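Local coordinates for protein galactose-1-phosphate uridylyltransferase (Pyrobaculum aerophilum str. IM2, PDB 6K9Z) that probably transfers uridylyl groups between UDP-glucose and hexose 1-phosphates such as galactose 1-phosphate, and binds zinc, iron and UDP, at residues R74-V79 and I143-V148; A119-F124 and Q253-R258; P244-M249 and G271-D276. The protein carries 1 engineered substitution. All blocks are in the same frame, centred on the assembly; numbering follows the deposited sequence.

Interaction 1: residues R74-V79 and I143-V148; sequences RGSSLV and IYILPV. With UDP (uridine-5'-diphosphate), chain G.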
# COMPACT_ATOMS: atom_id res chain seq x y z
N ARG A 74 -17.60 0.99 -14.78
CA ARG A 74 -19.06 1.04 -14.52
C ARG A 74 -19.32 0.96 -13.01
O ARG A 74 -18.90 -0.04 -12.38
CB ARG A 74 -19.74 -0.13 -15.23
CG ARG A 74 -21.24 -0.25 -15.02
CD ARG A 74 -21.98 1.04 -15.29
NE ARG A 74 -23.43 0.91 -15.10
CZ ARG A 74 -24.25 0.37 -15.99
NH1 ARG A 74 -23.77 -0.09 -17.13
NH2 ARG A 74 -25.53 0.28 -15.73
N GLY A 75 -20.02 1.94 -12.47
CA GLY A 75 -20.26 2.06 -11.03
C GLY A 75 -20.63 3.46 -10.61
O GLY A 75 -21.19 4.21 -11.42
N SER A 76 -20.46 3.73 -9.32
CA SER A 76 -20.78 5.04 -8.70
C SER A 76 -19.65 5.36 -7.75
O SER A 76 -19.16 4.44 -7.04
CB SER A 76 -22.08 5.06 -7.94
OG SER A 76 -23.12 4.56 -8.73
N SER A 77 -19.28 6.62 -7.71
CA SER A 77 -18.34 7.17 -6.71
C SER A 77 -19.09 8.27 -5.96
O SER A 77 -19.61 9.18 -6.63
CB SER A 77 -17.12 7.67 -7.36
OG SER A 77 -16.33 8.31 -6.39
N LEU A 78 -19.28 8.05 -4.66
CA LEU A 78 -20.14 8.87 -3.80
C LEU A 78 -19.32 9.45 -2.64
O LEU A 78 -18.38 8.82 -2.16
CB LEU A 78 -21.30 8.01 -3.27
CG LEU A 78 -22.18 7.32 -4.31
CD1 LEU A 78 -23.19 6.42 -3.58
CD2 LEU A 78 -22.90 8.31 -5.17
N VAL A 79 -19.72 10.63 -2.23
CA VAL A 79 -19.21 11.33 -1.03
C VAL A 79 -20.30 11.26 0.01
O VAL A 79 -21.46 11.61 -0.28
CB VAL A 79 -18.78 12.77 -1.33
CG1 VAL A 79 -18.34 13.46 -0.06
CG2 VAL A 79 -17.69 12.80 -2.37
N ILE A 143 -17.77 6.34 -0.80
CA ILE A 143 -18.23 5.02 -1.28
C ILE A 143 -17.83 4.85 -2.76
O ILE A 143 -18.13 5.74 -3.56
CB ILE A 143 -19.75 4.90 -1.14
CG1 ILE A 143 -20.24 5.00 0.31
CG2 ILE A 143 -20.19 3.58 -1.77
CD1 ILE A 143 -21.67 5.46 0.45
N TYR A 144 -17.22 3.71 -3.10
CA TYR A 144 -17.10 3.28 -4.51
C TYR A 144 -18.00 2.07 -4.65
O TYR A 144 -17.83 1.09 -3.89
CB TYR A 144 -15.68 2.89 -4.88
CG TYR A 144 -14.60 3.94 -4.86
CD1 TYR A 144 -14.85 5.31 -4.91
CD2 TYR A 144 -13.26 3.52 -4.82
CE1 TYR A 144 -13.82 6.23 -4.92
CE2 TYR A 144 -12.23 4.44 -4.85
CZ TYR A 144 -12.50 5.80 -4.90
OH TYR A 144 -11.52 6.73 -4.90
N ILE A 145 -18.94 2.14 -5.57
CA ILE A 145 -19.74 0.97 -6.01
C ILE A 145 -19.06 0.50 -7.29
O ILE A 145 -19.02 1.27 -8.25
CB ILE A 145 -21.22 1.38 -6.21
CG1 ILE A 145 -21.81 1.91 -4.90
CG2 ILE A 145 -22.00 0.21 -6.71
CD1 ILE A 145 -23.19 2.46 -4.97
N LEU A 146 -18.49 -0.68 -7.25
CA LEU A 146 -17.54 -1.14 -8.27
C LEU A 146 -18.05 -2.37 -9.01
O LEU A 146 -18.74 -3.22 -8.44
CB LEU A 146 -16.23 -1.50 -7.58
CG LEU A 146 -15.53 -0.37 -6.82
CD1 LEU A 146 -14.57 -0.97 -5.82
CD2 LEU A 146 -14.87 0.56 -7.80
N PRO A 147 -17.55 -2.56 -10.24
CA PRO A 147 -17.84 -3.76 -11.02
C PRO A 147 -16.91 -4.94 -10.73
O PRO A 147 -17.09 -5.95 -11.39
CB PRO A 147 -17.63 -3.26 -12.46
CG PRO A 147 -16.48 -2.29 -12.32
CD PRO A 147 -16.69 -1.61 -10.99
N VAL A 148 -15.94 -4.76 -9.82
CA VAL A 148 -14.88 -5.74 -9.46
C VAL A 148 -14.83 -5.77 -7.95
O VAL A 148 -15.21 -4.77 -7.28
CB VAL A 148 -13.50 -5.36 -10.05
CG1 VAL A 148 -13.43 -5.55 -11.54
CG2 VAL A 148 -13.12 -3.96 -9.66
N1 UDP G . -14.71 16.07 -4.03
C2 UDP G . -15.95 16.32 -4.63
N3 UDP G . -16.30 17.55 -4.99
C4 UDP G . -15.46 18.54 -4.81
C5 UDP G . -14.22 18.35 -4.25
C6 UDP G . -13.87 17.08 -3.88
O2 UDP G . -16.77 15.47 -4.82
O4 UDP G . -15.78 19.67 -5.13
C1' UDP G . -14.23 14.75 -3.66
C2' UDP G . -13.02 14.61 -4.59
O2' UDP G . -13.24 14.53 -5.98
C3' UDP G . -12.34 13.38 -4.06
C4' UDP G . -12.53 13.53 -2.62
O4' UDP G . -13.52 14.56 -2.45
O3' UDP G . -12.85 12.18 -4.53
C5' UDP G . -11.08 13.82 -2.28
O5' UDP G . -10.21 12.70 -2.59
PA UDP G . -9.60 12.07 -3.99
O1A UDP G . -9.26 13.12 -5.02
O2A UDP G . -8.32 11.44 -3.55
O3A UDP G . -10.69 10.97 -4.49
PB UDP G . -10.97 10.21 -5.82
O1B UDP G . -11.27 11.30 -6.65
O2B UDP G . -12.07 9.26 -5.59
O3B UDP G . -9.76 9.60 -6.23
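The Tyr144 ring meets Ser77 at its edge: Ser77 OG lies near the ring plane, 3.6 Å from Tyr144 CE1. Farther round the edge, and in the plane, comes UDP O2B, which takes a hydrogen bond of 2.7 Å from Tyr144 OH. The ring also pairs edge-to-face with Phe125, and Leu291 of the second subunit packs against the tyrosine. Having OG anti to its backbone N (chi1 173°), Ser77 turns the hydroxyl to the tyrosine, and its backbone bonds to Asn50, another UDP-binding residue. An alanine in place of Tyr144 would probably leave O2B without this donor and open a gap beside Ser77 and Phe125. Ser77 and Tyr144 are a non-hydrogen-bonded antiparallel pair, held in register by hydrogen-bonded pairs before and after it. Ser76 and Ile145 are joined by two bonds, the shorter being Ile145 N to Ser76 O at 2.7 Å; Leu78 and Ile143 likewise exchange two, with Leu78 N reaching Ile143 O at 2.8 Å. The four side chains of these pairs share the sheet face turned from Tyr144. There Leu78 and Ile145 cross obliquely, Leu78 CD1 lying 4.2 Å from Ile145 CD1. Leu78 CB rests against Ile143 CB at 4.1 Å. Just before strand 76-81 begins, Gly75 CA lies 3.1 Å from Ile145 O in a CA-H...O contact. This is an antiparallel strand pair of the half-barrel sheet with one face at the UDP pocket; strand 140-146 also carries Phe140, an engineered residue at the position predicted for the uridylylated histidine.

Interaction 2: residues A119-F124 and Q253-R258; sequences AAYFLF and QAPLPR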
# COMPACT_ATOMS: atom_id res chain seq x y z
N ALA A 119 -23.31 -3.99 -9.91
CA ALA A 119 -22.45 -3.64 -8.75
C ALA A 119 -21.93 -4.93 -8.11
O ALA A 119 -22.71 -5.63 -7.44
CB ALA A 119 -23.24 -2.79 -7.79
N ALA A 120 -20.65 -5.23 -8.26
CA ALA A 120 -19.99 -6.38 -7.60
C ALA A 120 -19.63 -6.08 -6.14
O ALA A 120 -19.55 -7.02 -5.31
CB ALA A 120 -18.76 -6.79 -8.38
N TYR A 121 -19.39 -4.82 -5.80
CA TYR A 121 -18.79 -4.48 -4.49
C TYR A 121 -19.22 -3.08 -4.06
O TYR A 121 -19.25 -2.14 -4.88
CB TYR A 121 -17.26 -4.64 -4.51
CG TYR A 121 -16.77 -4.89 -3.12
CD1 TYR A 121 -16.76 -6.16 -2.58
CD2 TYR A 121 -16.35 -3.82 -2.32
CE1 TYR A 121 -16.35 -6.38 -1.28
CE2 TYR A 121 -15.95 -4.03 -1.01
CZ TYR A 121 -16.00 -5.30 -0.49
OH TYR A 121 -15.61 -5.56 0.79
N PHE A 122 -19.47 -2.94 -2.76
CA PHE A 122 -19.75 -1.65 -2.11
C PHE A 122 -18.57 -1.40 -1.18
O PHE A 122 -18.48 -2.07 -0.13
CB PHE A 122 -21.11 -1.71 -1.41
CG PHE A 122 -21.56 -0.40 -0.81
CD1 PHE A 122 -21.10 -0.02 0.45
CD2 PHE A 122 -22.53 0.37 -1.44
CE1 PHE A 122 -21.59 1.14 1.04
CE2 PHE A 122 -23.03 1.50 -0.83
CZ PHE A 122 -22.58 1.87 0.44
N LEU A 123 -17.69 -0.46 -1.53
CA LEU A 123 -16.49 -0.15 -0.74
C LEU A 123 -16.71 1.20 -0.02
O LEU A 123 -16.70 2.26 -0.69
CB LEU A 123 -15.24 -0.05 -1.62
CG LEU A 123 -13.95 0.28 -0.85
CD1 LEU A 123 -13.53 -0.89 0.04
CD2 LEU A 123 -12.82 0.63 -1.81
N PHE A 124 -16.85 1.16 1.31
CA PHE A 124 -16.94 2.36 2.18
C PHE A 124 -15.57 2.60 2.82
O PHE A 124 -15.03 1.64 3.42
CB PHE A 124 -18.02 2.11 3.23
CG PHE A 124 -18.17 3.19 4.25
CD1 PHE A 124 -18.49 4.46 3.88
CD2 PHE A 124 -18.13 2.90 5.61
CE1 PHE A 124 -18.61 5.47 4.80
CE2 PHE A 124 -18.30 3.91 6.55
CZ PHE A 124 -18.53 5.20 6.14
N GLN A 253 -16.21 -6.16 3.69
CA GLN A 253 -17.45 -6.97 3.76
C GLN A 253 -17.49 -7.90 2.55
O GLN A 253 -16.67 -7.81 1.63
CB GLN A 253 -18.66 -6.05 3.89
CG GLN A 253 -18.93 -5.19 2.68
CD GLN A 253 -20.24 -4.44 2.80
OE1 GLN A 253 -21.21 -4.97 3.31
NE2 GLN A 253 -20.28 -3.22 2.30
N ALA A 254 -18.47 -8.76 2.52
CA ALA A 254 -18.73 -9.60 1.35
C ALA A 254 -19.02 -8.75 0.12
O ALA A 254 -19.59 -7.65 0.14
CB ALA A 254 -19.90 -10.51 1.61
N PRO A 255 -18.76 -9.36 -1.05
CA PRO A 255 -19.27 -8.79 -2.28
C PRO A 255 -20.80 -8.73 -2.25
O PRO A 255 -21.42 -9.52 -1.53
CB PRO A 255 -18.78 -9.70 -3.39
CG PRO A 255 -17.71 -10.55 -2.71
CD PRO A 255 -18.14 -10.69 -1.25
N LEU A 256 -21.36 -7.88 -3.11
CA LEU A 256 -22.82 -7.82 -3.32
C LEU A 256 -23.21 -9.02 -4.16
O LEU A 256 -22.44 -9.47 -5.02
CB LEU A 256 -23.17 -6.50 -4.00
CG LEU A 256 -22.66 -5.28 -3.26
CD1 LEU A 256 -23.25 -4.03 -3.87
CD2 LEU A 256 -22.96 -5.34 -1.76
N PRO A 257 -24.45 -9.52 -4.04
CA PRO A 257 -25.46 -8.97 -3.12
C PRO A 257 -25.79 -9.90 -1.95
O PRO A 257 -26.78 -9.59 -1.26
CB PRO A 257 -26.70 -8.93 -4.01
CG PRO A 257 -26.54 -10.17 -4.84
CD PRO A 257 -25.05 -10.43 -5.01
N ARG A 258 -25.03 -10.99 -1.75
CA ARG A 258 -25.51 -12.07 -0.84
C ARG A 258 -24.56 -12.34 0.32
O ARG A 258 -23.32 -12.43 0.18
CB ARG A 258 -25.92 -13.34 -1.58
CG ARG A 258 -24.82 -14.25 -2.07
CD ARG A 258 -25.42 -15.41 -2.88
NE ARG A 258 -26.19 -14.95 -4.05
CZ ARG A 258 -25.64 -14.51 -5.18
NH1 ARG A 258 -24.33 -14.51 -5.30
NH2 ARG A 258 -26.37 -14.10 -6.19
O HOH W 1 -20.05 -9.49 -6.70
O HOH W 2 -19.55 -5.08 -0.83
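Tyr121 and Gln253 meet at the ring's hydroxyl end, where Gln253 O lies at the edge near the plane and accepts a 2.6 Å hydrogen bond from Tyr121 OH. The tyrosine CB points away from the loop, but chi1 of -155° puts CG anti to the backbone N, and the end of the ring comes nearer the loop; Tyr121 CD1 reaches Pro255 CA at 3.6 Å. One ring face has a water over its centre, 3.3 Å above the plane. That water accepts a bond from Phe122 N and donates one to Ala254 O, bridging strand and loop over that face. The Phe122 ring and the Gln253 amide stand 89° apart in plane, the side chains crossing at a slant. Gln253 NE2 bonds to Phe122 O at 3.2 Å, the nitrogen tilted 25° from the carbonyl plane and the oxygen itself somewhat out of the amide plane. NE2 has a second acceptor in Gln110 OE1 on helix 96-114, and Gln253 OE1 receives Leu215 N; bonds at both its ends thus fix the amide's rotation. On the far side of the water, Leu256 points its CB toward the strand and sets both methyls against Phe122 CB, with Leu256 CD1 at 4.0 Å. The methyl of Ala119 flanks the same branch. Leu256 N bonds to Ala120 O at 3.0 Å from well above the carbonyl plane, and a second water donates to both Ala120 O and Leu256 O. Ala120 and Tyr121 both face Leu146, a classic beta bulge between strands 121-128 and 140-146. The contact packs the loop after the iron ligand His252 on this bulged start of strand 121-128, the neighbour of strand 247-252 in the half-barrel sheet.

Interaction 3: residues P244-M249 and G271-D276; sequences PMPYIM and GMYRPD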
# COMPACT_ATOMS: atom_id res chain seq x y z
N PRO A 244 -4.21 14.80 17.61
CA PRO A 244 -4.98 13.98 16.68
C PRO A 244 -4.05 13.29 15.69
O PRO A 244 -3.06 13.84 15.27
CB PRO A 244 -5.92 14.95 15.97
CG PRO A 244 -5.99 16.10 16.97
CD PRO A 244 -4.58 16.22 17.52
N MET A 245 -4.40 12.05 15.38
CA MET A 245 -3.64 11.14 14.50
C MET A 245 -4.37 11.03 13.16
O MET A 245 -5.58 10.75 13.12
CB MET A 245 -3.61 9.75 15.14
CG MET A 245 -2.68 8.87 14.50
SD MET A 245 -2.70 7.23 15.18
CE MET A 245 -2.21 7.50 16.88
N PRO A 246 -3.66 11.17 12.04
CA PRO A 246 -4.26 10.84 10.75
C PRO A 246 -4.53 9.35 10.74
O PRO A 246 -3.77 8.51 11.29
CB PRO A 246 -3.21 11.25 9.71
CG PRO A 246 -1.91 11.26 10.52
CD PRO A 246 -2.27 11.62 11.94
N TYR A 247 -5.61 8.97 10.06
CA TYR A 247 -5.93 7.53 9.96
C TYR A 247 -6.72 7.26 8.68
O TYR A 247 -7.28 8.21 8.03
CB TYR A 247 -6.73 7.04 11.17
CG TYR A 247 -8.11 7.62 11.28
CD1 TYR A 247 -9.16 7.06 10.58
CD2 TYR A 247 -8.36 8.72 12.07
CE1 TYR A 247 -10.44 7.58 10.63
CE2 TYR A 247 -9.64 9.26 12.14
CZ TYR A 247 -10.66 8.70 11.40
OH TYR A 247 -11.92 9.24 11.40
N ILE A 248 -6.77 5.97 8.39
CA ILE A 248 -7.52 5.36 7.28
C ILE A 248 -8.50 4.41 7.92
O ILE A 248 -8.11 3.66 8.81
CB ILE A 248 -6.57 4.64 6.34
CG1 ILE A 248 -5.67 5.67 5.64
CG2 ILE A 248 -7.33 3.75 5.40
CD1 ILE A 248 -4.30 5.18 5.37
N MET A 249 -9.73 4.43 7.45
CA MET A 249 -10.73 3.40 7.84
C MET A 249 -11.36 2.78 6.61
O MET A 249 -11.65 3.51 5.66
CB MET A 249 -11.82 4.02 8.71
CG MET A 249 -12.87 2.99 9.08
SD MET A 249 -13.86 3.58 10.48
CE MET A 249 -14.90 4.72 9.60
N GLY A 271 -4.21 3.83 12.09
CA GLY A 271 -3.66 5.08 12.64
C GLY A 271 -2.22 5.22 12.24
O GLY A 271 -1.44 4.24 12.44
N MET A 272 -1.87 6.37 11.66
CA MET A 272 -0.62 6.43 10.86
C MET A 272 0.50 7.13 11.63
O MET A 272 1.54 7.36 11.05
CB MET A 272 -0.86 7.05 9.48
CG MET A 272 -1.84 6.24 8.64
SD MET A 272 -1.16 4.56 8.35
CE MET A 272 0.01 4.95 7.06
N TYR A 273 0.35 7.42 12.92
CA TYR A 273 1.49 7.90 13.75
C TYR A 273 2.12 6.70 14.46
O TYR A 273 1.41 5.90 15.02
CB TYR A 273 1.07 8.93 14.79
CG TYR A 273 0.83 10.34 14.30
CD1 TYR A 273 1.24 10.78 13.05
CD2 TYR A 273 0.27 11.28 15.14
CE1 TYR A 273 1.05 12.10 12.64
CE2 TYR A 273 0.08 12.60 14.76
CZ TYR A 273 0.46 13.01 13.50
OH TYR A 273 0.29 14.30 13.11
N ARG A 274 3.50 6.71 14.53
CA ARG A 274 4.20 5.73 15.40
C ARG A 274 3.86 6.12 16.86
O ARG A 274 3.39 7.26 17.13
CB ARG A 274 5.71 5.70 15.15
CG ARG A 274 6.12 5.16 13.78
CD ARG A 274 7.63 5.20 13.57
NE ARG A 274 7.97 4.65 12.25
CZ ARG A 274 7.95 5.30 11.08
NH1 ARG A 274 7.55 6.56 11.00
NH2 ARG A 274 8.31 4.66 9.97
N PRO A 275 4.14 5.39 17.91
CA PRO A 275 3.98 5.78 19.31
C PRO A 275 4.73 7.07 19.67
O PRO A 275 4.26 7.78 20.53
CB PRO A 275 4.51 4.54 20.07
CG PRO A 275 4.15 3.40 19.16
CD PRO A 275 4.48 3.95 17.78
N ASP A 276 5.82 7.36 18.95
CA ASP A 276 6.63 8.60 19.13
C ASP A 276 6.02 9.80 18.37
O ASP A 276 6.69 10.82 18.37
CB ASP A 276 8.09 8.36 18.74
CG ASP A 276 8.31 8.01 17.28
OD1 ASP A 276 7.36 8.15 16.50
OD2 ASP A 276 9.44 7.61 16.94
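Pro246 lies over one face of the Tyr273 ring, the two side chains crossing at about a right angle. Pro246 CD makes the CH-pi contact, 3.5 Å from the ring centroid and 17° off the normal, displaced toward the CE1 and CZ side of the rim. Met245 reaches the same tyrosine nearer its root: the two side chains slide past each other in opposite directions, and Met245 CG comes within 3.8 Å of Tyr273 CB. Its sulfur goes on to Gly271, with Met245 SD 3.5 Å from Gly271 CA, occupying the space where a side chain on that glycine would stand. The backbone between these groups is held by one bond, Met272 N to Pro246 O at 2.9 Å. Tyr273 N, beside Met245 CG, is buried and has no polar partner in the model. Farther along, Ile248 CD1 touches Met272 CG at 4.2 Å, and Tyr247 CB is 3.9 Å from Gly271 CA.

Beyond this shell, the Tyr273 hydroxyl is hydrogen-bonded to Glu131, so the far end of the ring is tied as well as its face. Tyr247 turns its ring off toward helix 220-240, where it packs on Leu234, and bonds through OH to Asp90. Ile248 also meets Gly284 of the second subunit. Tyr247 and Gly271 are an antiparallel non-hydrogen-bonded pair where strand 247-252 begins and strand 266-271 ends. The contact thus pairs the open end of the beta hairpin whose other end supplies the iron ligands His252, His266 and Glu268; Glu156, from helix 151-167, completes that iron site.

In the fold
From the N terminus, interaction 1 closes first, drawing strand 140-146 back to strand 76-81 across a loop of 63 residues. Segment 119-124 lies inside that loop, so interaction 2, which waits for 253-258, crosses it; the two also touch directly, through strand neighbours 121-128 and 140-146. Segment 244-249 lies inside the loop of interaction 2, while 271-276 follows it, so interaction 3 crosses interaction 2 in turn. Interactions 1 and 3 stand in series, on opposite sides of the chain's centre. Interaction 2 joins the N-terminal half of the chain to the C-terminal half, and all three contacts involve strands of one antiparallel sheet.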